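Local coordinates for beta-galactosidase BgaB (Bifidobacterium adolescentis, PDB 5VYM), which hydrolyses transgalactooligosaccharides, with high activity towards Gal(beta1-4)Gal and oligosaccharides that contain it, and is seen here as its trimerisation domain, at the interface of chains A and B. Numbering follows the deposited sequence. Chains: chain A/B, Beta-galactosidase BgaB.

Contact 1 and contact 2, whose C-alpha centres lie about 33 Å apart, are parts of one two-fold interface, with the chains exchanged. Each pairs strand 89-93 of one chain with strand 203-208 of the other, in parallel, and Val91, Tyr206 and Leu225 occur in both: A:Val91 belongs to contact 1 and B:Val91 to contact 2. Helix 214-225 flanks the strand pair both times. Contact 1 shows the side reached by helix 31-44, contact 2 the start of strand 89-93. The two strand joins make sheets continuous across the dimer; this pair may or may not occur within the trimers or tetramers of the whole enzyme.

Contact 1: the interface of chains A and B. Residues chain A 38, 91-93; chain B 206-208, 217, 220, 225.
Strand 89-93 of chain A and strand 203-208 of chain B join edge to edge as a parallel sheet that runs through the interface, A:Val92 pairing with B:Phe207. A:Val92 is bonded through both its N and its O to the chain B strand: its N donates to B:Tyr206 O at 3.0 Å, and its O accepts from B:Val208 N at 2.9 Å. The second bond is the straighter, 174° at the hydrogen.

Beside the strands, A:Trp38 of helix 31-44 meets helix 214-225 of chain B. The side chain of B:Leu217 crosses the indole at about a right angle and lays both methyls against one face: CD1 is 3.8 Å from the centroid of the six-membered ring of A:Trp38, and CD2 is 3.7 Å from that of the five-membered ring. With CG anti to its backbone N (chi1 -166°), B:Leu217 spreads this fork over the fused rings. B:Leu225 CD1 bridges the tryptophan and the strand, 3.9 Å from A:Trp38 CZ3 and equally near A:Val91 CG2, which it meets tip to tip. The other methyl of the valine, A:Val91 CG1, turned anti to its backbone N (chi1 179°), packs 3.9 Å from B:Val208 CG2. B:Tyr206 touches this valine through its CB, while its ring is covered on one face by B:Leu225 CD2 of its own chain. The patch hides 269 Å² in all. Together the strand join and the apolar helix contact probably stabilise the pairing of the two trimerisation domains in this dimer.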
loop_
_atom_site.group_PDB
_atom_site.type_symbol
_atom_site.label_atom_id
_atom_site.label_comp_id
_atom_site.label_asym_id
_atom_site.label_seq_id
_atom_site.Cartn_x
_atom_site.Cartn_y
_atom_site.Cartn_z
ATOM N N TRP A 38 21.000 -16.045 7.682
ATOM C CA TRP A 38 19.700 -16.632 7.375
ATOM C C TRP A 38 19.844 -17.991 6.705
ATOM O O TRP A 38 19.012 -18.880 6.919
ATOM C CB TRP A 38 18.887 -15.690 6.487
ATOM C CG TRP A 38 18.077 -14.677 7.244
ATOM C CD1 TRP A 38 18.428 -13.389 7.525
ATOM C CD2 TRP A 38 16.773 -14.869 7.811
ATOM N NE1 TRP A 38 17.425 -12.767 8.230
ATOM C CE2 TRP A 38 16.398 -13.654 8.420
ATOM C CE3 TRP A 38 15.888 -15.950 7.864
ATOM C CZ2 TRP A 38 15.177 -13.491 9.073
ATOM C CZ3 TRP A 38 14.676 -15.786 8.512
ATOM C CH2 TRP A 38 14.332 -14.566 9.108
ATOM N N VAL A 91 9.392 -12.526 3.806
ATOM C CA VAL A 91 10.005 -12.176 5.084
ATOM C C VAL A 91 10.945 -11.004 4.839
ATOM O O VAL A 91 11.861 -11.100 4.012
ATOM C CB VAL A 91 10.752 -13.365 5.706
ATOM C CG1 VAL A 91 11.394 -12.962 7.026
ATOM C CG2 VAL A 91 9.805 -14.537 5.905
ATOM N N VAL A 92 10.725 -9.907 5.560
ATOM C CA VAL A 92 11.420 -8.646 5.318
ATOM C C VAL A 92 12.205 -8.271 6.568
ATOM O O VAL A 92 11.639 -8.189 7.665
ATOM C CB VAL A 92 10.441 -7.526 4.934
ATOM C CG1 VAL A 92 11.179 -6.204 4.776
ATOM C CG2 VAL A 92 9.697 -7.890 3.658
ATOM N N GLY A 93 13.505 -8.029 6.397
ATOM C CA GLY A 93 14.332 -7.583 7.496
ATOM C C GLY A 93 14.183 -6.096 7.773
ATOM O O GLY A 93 13.568 -5.345 7.019
ATOM N N TYR B 206 6.030 -11.240 6.623
ATOM C CA TYR B 206 6.632 -11.153 7.943
ATOM C C TYR B 206 7.563 -9.951 8.015
ATOM O O TYR B 206 8.184 -9.563 7.021
ATOM C CB TYR B 206 7.421 -12.423 8.276
ATOM C CG TYR B 206 6.584 -13.622 8.665
ATOM C CD1 TYR B 206 5.805 -14.288 7.728
ATOM C CD2 TYR B 206 6.596 -14.106 9.968
ATOM C CE1 TYR B 206 5.047 -15.393 8.080
ATOM C CE2 TYR B 206 5.843 -15.210 10.330
ATOM C CZ TYR B 206 5.071 -15.850 9.383
ATOM O OH TYR B 206 4.322 -16.948 9.742
ATOM N N PHE B 207 7.660 -9.366 9.207
ATOM C CA PHE B 207 8.606 -8.293 9.482
ATOM C C PHE B 207 9.484 -8.708 10.653
ATOM O O PHE B 207 8.973 -9.026 11.733
ATOM C CB PHE B 207 7.887 -6.978 9.787
ATOM C CG PHE B 207 8.812 -5.868 10.195
ATOM C CD1 PHE B 207 9.594 -5.215 9.254
ATOM C CD2 PHE B 207 8.906 -5.480 11.521
ATOM C CE1 PHE B 207 10.449 -4.195 9.629
ATOM C CE2 PHE B 207 9.757 -4.460 11.903
ATOM C CZ PHE B 207 10.531 -3.818 10.956
ATOM N N VAL B 208 10.796 -8.712 10.437
ATOM C CA VAL B 208 11.776 -9.028 11.470
ATOM C C VAL B 208 12.538 -7.740 11.755
ATOM O O VAL B 208 13.413 -7.336 10.981
ATOM C CB VAL B 208 12.718 -10.160 11.043
ATOM C CG1 VAL B 208 13.661 -10.525 12.179
ATOM C CG2 VAL B 208 11.919 -11.377 10.592
ATOM N N LEU B 217 18.125 -17.020 15.535
ATOM C CA LEU B 217 17.448 -16.994 14.244
ATOM C C LEU B 217 16.956 -18.378 13.847
ATOM O O LEU B 217 15.939 -18.498 13.154
ATOM C CB LEU B 217 18.379 -16.427 13.173
ATOM C CG LEU B 217 17.751 -16.022 11.840
ATOM C CD1 LEU B 217 16.642 -15.006 12.064
ATOM C CD2 LEU B 217 18.816 -15.460 10.915
ATOM N N LEU B 220 13.579 -18.840 15.430
ATOM C CA LEU B 220 12.527 -18.171 14.671
ATOM C C LEU B 220 12.121 -18.996 13.456
ATOM O O LEU B 220 10.928 -19.172 13.181
ATOM C CB LEU B 220 13.003 -16.779 14.252
ATOM C CG LEU B 220 12.008 -15.761 13.686
ATOM C CD1 LEU B 220 12.545 -14.354 13.903
ATOM C CD2 LEU B 220 11.732 -15.992 12.206
ATOM N N LEU B 225 8.898 -20.639 10.082
ATOM C CA LEU B 225 9.261 -20.681 8.670
ATOM C C LEU B 225 9.801 -22.033 8.215
ATOM O O LEU B 225 10.334 -22.127 7.104
ATOM C CB LEU B 225 10.292 -19.591 8.359
ATOM C CG LEU B 225 9.923 -18.167 8.777
ATOM C CD1 LEU B 225 11.050 -17.202 8.441
ATOM C CD2 LEU B 225 8.624 -17.731 8.119
#

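Contact 2: the interface of chains A and B. Residues chain A 204-206, 224-225; chain B 89-91.
B:Val90 is bonded through both backbone polar atoms to strand 203-208 of chain A, in a parallel strand pair. Its N donates to A:Glu204 O at 2.9 Å, and its O accepts from A:Tyr206 N.

Apolar packing centres on B:Arg89, which hides 85 Å² of surface against chain A. Its chain leaves with CG anti to the backbone N; CD passes A:Tyr206 CE1 at 3.6 Å, and the bend at chi3 (63°) beyond it swings NE and the guanidinium towards A:Leu225, at the end of helix 214-225. There A:Leu225 CD2 sits over the centre of one guanidinium face, 3.6 Å from B:Arg89 CZ. The same methyl also covers a face of the A:Tyr206 ring, whose plane stands 84° from the guanidinium; it thus lies over a face of each of the two nearly perpendicular groups. The other methyl, A:Leu225 CD1, lies 3.8 Å from B:Val91 CG2.

Among polar contacts, A:Glu204 runs alongside B:Arg89 without a salt bridge, OE1 remaining 4.9 Å from NH1, and any attraction of opposite charges would act over that gap. NH1 and NH2 instead point to backbone carbonyls at the helix end. Both direct bonds, B:Arg89 NH1 to A:Tyr224 O and NH2 to A:Leu225 O, are weak, with about 120° at the hydrogen. Water 1 supplements them in the guanidinium plane, at the edge, 3.2 Å from both B:Arg89 NH1 and NH2 and also from A:Tyr224 O.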
loop_
_atom_site.group_PDB
_atom_site.type_symbol
_atom_site.label_atom_id
_atom_site.label_comp_id
_atom_site.label_asym_id
_atom_site.label_seq_id
_atom_site.Cartn_x
_atom_site.Cartn_y
_atom_site.Cartn_z
ATOM N N GLU A 204 -8.700 -4.563 -6.116
ATOM C CA GLU A 204 -8.577 -3.632 -7.227
ATOM C C GLU A 204 -8.922 -2.230 -6.742
ATOM O O GLU A 204 -9.706 -2.062 -5.805
ATOM C CB GLU A 204 -9.496 -4.047 -8.379
ATOM C CG GLU A 204 -9.095 -3.533 -9.742
ATOM C CD GLU A 204 -9.987 -4.085 -10.834
ATOM O OE1 GLU A 204 -11.117 -4.513 -10.512
ATOM O OE2 GLU A 204 -9.559 -4.102 -12.008
ATOM N N ALA A 205 -8.331 -1.229 -7.396
ATOM C CA ALA A 205 -8.529 0.168 -7.022
ATOM C C ALA A 205 -8.656 1.016 -8.278
ATOM O O ALA A 205 -7.725 1.069 -9.087
ATOM C CB ALA A 205 -7.379 0.675 -6.148
ATOM N N TYR A 206 -9.800 1.679 -8.433
ATOM C CA TYR A 206 -10.059 2.582 -9.546
ATOM C C TYR A 206 -9.772 4.024 -9.145
ATOM O O TYR A 206 -9.990 4.422 -7.998
ATOM C CB TYR A 206 -11.513 2.476 -10.014
ATOM C CG TYR A 206 -11.832 1.270 -10.864
ATOM C CD1 TYR A 206 -11.827 -0.009 -10.321
ATOM C CD2 TYR A 206 -12.168 1.413 -12.204
ATOM C CE1 TYR A 206 -12.130 -1.112 -11.096
ATOM C CE2 TYR A 206 -12.473 0.314 -12.984
ATOM C CZ TYR A 206 -12.454 -0.945 -12.425
ATOM O OH TYR A 206 -12.758 -2.041 -13.199
ATOM N N TYR A 224 -17.953 -0.597 -16.259
ATOM C CA TYR A 224 -16.910 -1.180 -15.421
ATOM C C TYR A 224 -17.410 -1.619 -14.049
ATOM O O TYR A 224 -16.865 -2.562 -13.466
ATOM C CB TYR A 224 -15.757 -0.188 -15.255
ATOM C CG TYR A 224 -15.116 0.224 -16.562
ATOM C CD1 TYR A 224 -14.291 -0.650 -17.258
ATOM C CD2 TYR A 224 -15.334 1.486 -17.098
ATOM C CE1 TYR A 224 -13.703 -0.281 -18.452
ATOM C CE2 TYR A 224 -14.750 1.866 -18.294
ATOM C CZ TYR A 224 -13.936 0.977 -18.965
ATOM O OH TYR A 224 -13.351 1.347 -20.154
ATOM N N LEU A 225 -18.436 -0.956 -13.516
ATOM C CA LEU A 225 -18.838 -1.178 -12.133
ATOM C C LEU A 225 -20.204 -1.827 -11.970
ATOM O O LEU A 225 -20.530 -2.261 -10.859
ATOM C CB LEU A 225 -18.824 0.149 -11.362
ATOM C CG LEU A 225 -17.503 0.913 -11.418
ATOM C CD1 LEU A 225 -17.565 2.155 -10.548
ATOM C CD2 LEU A 225 -16.346 0.018 -11.002
ATOM N N ARG B 89 -13.071 -4.174 -4.165
ATOM C CA ARG B 89 -12.863 -3.159 -5.188
ATOM C C ARG B 89 -13.124 -1.784 -4.590
ATOM O O ARG B 89 -14.142 -1.578 -3.920
ATOM C CB ARG B 89 -13.772 -3.401 -6.397
ATOM C CG ARG B 89 -13.548 -2.426 -7.542
ATOM C CD ARG B 89 -14.199 -2.911 -8.829
ATOM N NE ARG B 89 -15.651 -3.012 -8.715
ATOM C CZ ARG B 89 -16.454 -3.354 -9.717
ATOM N NH1 ARG B 89 -15.947 -3.628 -10.912
ATOM N NH2 ARG B 89 -17.765 -3.423 -9.529
ATOM N N VAL B 90 -12.205 -0.853 -4.826
ATOM C CA VAL B 90 -12.281 0.498 -4.280
ATOM C C VAL B 90 -12.215 1.488 -5.433
ATOM O O VAL B 90 -11.322 1.399 -6.283
ATOM C CB VAL B 90 -11.152 0.764 -3.268
ATOM C CG1 VAL B 90 -11.251 2.181 -2.721
ATOM C CG2 VAL B 90 -11.193 -0.258 -2.139
ATOM N N VAL B 91 -13.161 2.422 -5.466
ATOM C CA VAL B 91 -13.196 3.481 -6.470
ATOM C C VAL B 91 -12.946 4.800 -5.753
ATOM O O VAL B 91 -13.687 5.165 -4.831
ATOM C CB VAL B 91 -14.532 3.503 -7.228
ATOM C CG1 VAL B 91 -14.536 4.619 -8.264
ATOM C CG2 VAL B 91 -14.786 2.156 -7.891
HETATM O O HOH W 1 -18.646 -4.888 -12.176
#